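Local coordinates for MsStt7d protein (Micromonas, PDB 4IX6), which is probably an ATP-dependent protein kinase, represented here by its kinase domain with bound ADP, at residues 172-177 with 184-189. Sequence-based numbering, arbitrary orientation.
Sequences ANLIAA and LKLIDL. With ADP (adenosine-5'-diphosphate), chain F.
The amide of Asn-173 and the carboxylate of Asp-188 stand nearly perpendicular, their planes 88° apart; Asp-188 CB lies over one amide face, 3.5 Å from Asn-173 OD1. At the amide's OD1 edge, a water sits within hydrogen-bonding distance of Asn-173 OD1 and Asp-188 OD2. Asn-173 ND2 bonds to the carbonyl of Asp-168, and Asp-188 OD1 accepts the N-H of Gly-190. Asn-173 and Asp-188 both bind magnesium in structures of this protein; an amide can present oxygen to a metal and N-H to the backbone. Against one face of the flat, apolar adenine lie aliphatic methyls: Ile-175 CD1 is 3.4 Å from ADP C2, Ile-187 CD1 3.7 Å from ADP C8. Beta-branched isoleucine suits this extended backbone. With CG1 between backbone N and carbonyl carbon (chi1 55°), Ile-187 also sends CG2 against Ile-175 CD1 (3.8 Å). This antiparallel hairpin lines the nucleotide site from the kinase C-terminal lobe, leading into DLG, the DFG motif's form here. Ile-175 and Lys-185 exchange two nearly straight backbone bonds; Ile-187 N reaches Asn-173 O from above the carbonyl plane. On the hairpin face opposite Ile-175, Leu-174 and Leu-186 lie side by side, CD2 methyls tight at 3.5 Å; their flexible chains fit between Leu-152 (Leu-174) and Leu-156 and Leu-159 (Leu-186) of helix 141-161.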
# COMPACT_ATOMS: atom_id res chain seq x y z
N ALA B 172 11.68 -4.64 11.10
CA ALA B 172 10.32 -4.18 11.33
C ALA B 172 9.33 -5.34 11.39
O ALA B 172 8.24 -5.20 11.94
CB ALA B 172 9.91 -3.18 10.25
N ASN B 173 9.73 -6.49 10.84
CA ASN B 173 8.87 -7.67 10.84
C ASN B 173 9.35 -8.75 11.81
O ASN B 173 9.06 -9.94 11.64
CB ASN B 173 8.74 -8.24 9.42
CG ASN B 173 7.70 -7.50 8.60
OD1 ASN B 173 6.82 -6.83 9.16
ND2 ASN B 173 7.77 -7.63 7.28
N LEU B 174 10.08 -8.32 12.83
CA LEU B 174 10.48 -9.21 13.91
C LEU B 174 10.01 -8.63 15.23
O LEU B 174 10.14 -7.43 15.48
CB LEU B 174 12.00 -9.38 13.92
CG LEU B 174 12.54 -10.23 12.76
CD1 LEU B 174 14.03 -9.97 12.54
CD2 LEU B 174 12.30 -11.71 13.01
N ILE B 175 9.46 -9.48 16.10
CA ILE B 175 9.05 -9.04 17.42
C ILE B 175 9.73 -9.92 18.46
O ILE B 175 9.76 -11.15 18.30
CB ILE B 175 7.54 -9.14 17.59
CG1 ILE B 175 6.86 -8.14 16.67
CG2 ILE B 175 7.15 -8.88 19.04
CD1 ILE B 175 5.33 -8.13 16.80
N ALA B 176 10.30 -9.30 19.49
CA ALA B 176 10.86 -10.07 20.59
C ALA B 176 9.68 -10.48 21.47
O ALA B 176 9.07 -9.63 22.14
CB ALA B 176 11.86 -9.23 21.37
N ALA B 177 9.35 -11.76 21.46
CA ALA B 177 8.10 -12.22 22.07
C ALA B 177 8.22 -12.34 23.59
O ALA B 177 8.76 -13.31 24.09
CB ALA B 177 7.68 -13.55 21.45
N LEU B 184 12.75 -14.18 19.12
CA LEU B 184 12.20 -13.42 17.97
C LEU B 184 11.17 -14.25 17.21
O LEU B 184 11.36 -15.44 16.97
CB LEU B 184 13.30 -12.99 17.01
CG LEU B 184 14.39 -12.09 17.60
CD1 LEU B 184 15.26 -11.54 16.47
CD2 LEU B 184 13.80 -10.96 18.44
N LYS B 185 10.08 -13.60 16.82
CA LYS B 185 9.09 -14.21 15.95
C LYS B 185 8.88 -13.30 14.75
O LYS B 185 8.84 -12.07 14.88
CB LYS B 185 7.76 -14.38 16.66
CG LYS B 185 7.79 -15.43 17.79
CD LYS B 185 6.40 -15.66 18.32
CE LYS B 185 6.44 -16.64 19.47
NZ LYS B 185 5.09 -16.91 20.02
N LEU B 186 8.74 -13.90 13.58
CA LEU B 186 8.43 -13.16 12.37
C LEU B 186 6.96 -12.77 12.36
O LEU B 186 6.11 -13.51 12.84
CB LEU B 186 8.75 -14.00 11.14
CG LEU B 186 10.24 -14.11 10.82
CD1 LEU B 186 10.49 -15.34 9.95
CD2 LEU B 186 10.71 -12.83 10.11
N ILE B 187 6.67 -11.60 11.81
CA ILE B 187 5.30 -11.24 11.48
C ILE B 187 5.19 -10.96 9.98
O ILE B 187 6.20 -10.85 9.28
CB ILE B 187 4.80 -10.01 12.27
CG1 ILE B 187 5.75 -8.83 12.09
CG2 ILE B 187 4.68 -10.35 13.77
CD1 ILE B 187 5.15 -7.47 12.49
N ASP B 188 3.95 -10.86 9.50
CA ASP B 188 3.64 -10.34 8.16
C ASP B 188 4.06 -11.28 7.03
O ASP B 188 5.08 -11.08 6.36
CB ASP B 188 4.23 -8.94 7.99
CG ASP B 188 3.76 -8.26 6.72
OD1 ASP B 188 2.85 -8.80 6.05
OD2 ASP B 188 4.29 -7.17 6.42
N LEU B 189 3.25 -12.31 6.83
CA LEU B 189 3.39 -13.22 5.71
C LEU B 189 2.63 -12.72 4.48
O LEU B 189 2.34 -13.48 3.56
CB LEU B 189 2.90 -14.61 6.13
CG LEU B 189 3.76 -15.28 7.21
CD1 LEU B 189 2.96 -16.37 7.94
CD2 LEU B 189 5.04 -15.84 6.60
PB ADP F . 5.72 -0.93 9.69
O1B ADP F . 6.09 -1.29 11.11
O2B ADP F . 5.00 0.39 9.57
O3B ADP F . 6.84 -1.12 8.69
PA ADP F . 3.05 -1.80 9.06
O1A ADP F . 2.49 -2.96 8.25
O2A ADP F . 2.87 -0.39 8.54
O3A ADP F . 4.64 -2.06 9.23
O5' ADP F . 2.42 -1.90 10.55
C5' ADP F . 1.93 -3.12 11.13
C4' ADP F . 2.12 -3.07 12.64
O4' ADP F . 1.38 -4.09 13.34
C3' ADP F . 3.59 -3.25 13.00
O3' ADP F . 4.03 -2.15 13.81
C2' ADP F . 3.64 -4.49 13.85
O2' ADP F . 4.57 -4.34 14.93
C1' ADP F . 2.21 -4.67 14.34
N9 ADP F . 1.90 -6.11 14.40
C8 ADP F . 1.59 -6.89 13.35
N7 ADP F . 1.38 -8.16 13.76
C5 ADP F . 1.57 -8.20 15.09
C6 ADP F . 1.50 -9.23 16.14
N6 ADP F . 1.17 -10.51 15.83
N1 ADP F . 1.78 -8.84 17.41
C2 ADP F . 2.09 -7.58 17.73
N3 ADP F . 2.18 -6.58 16.82
C4 ADP F . 1.93 -6.84 15.51
O HOH W 1 4.60 -5.37 8.71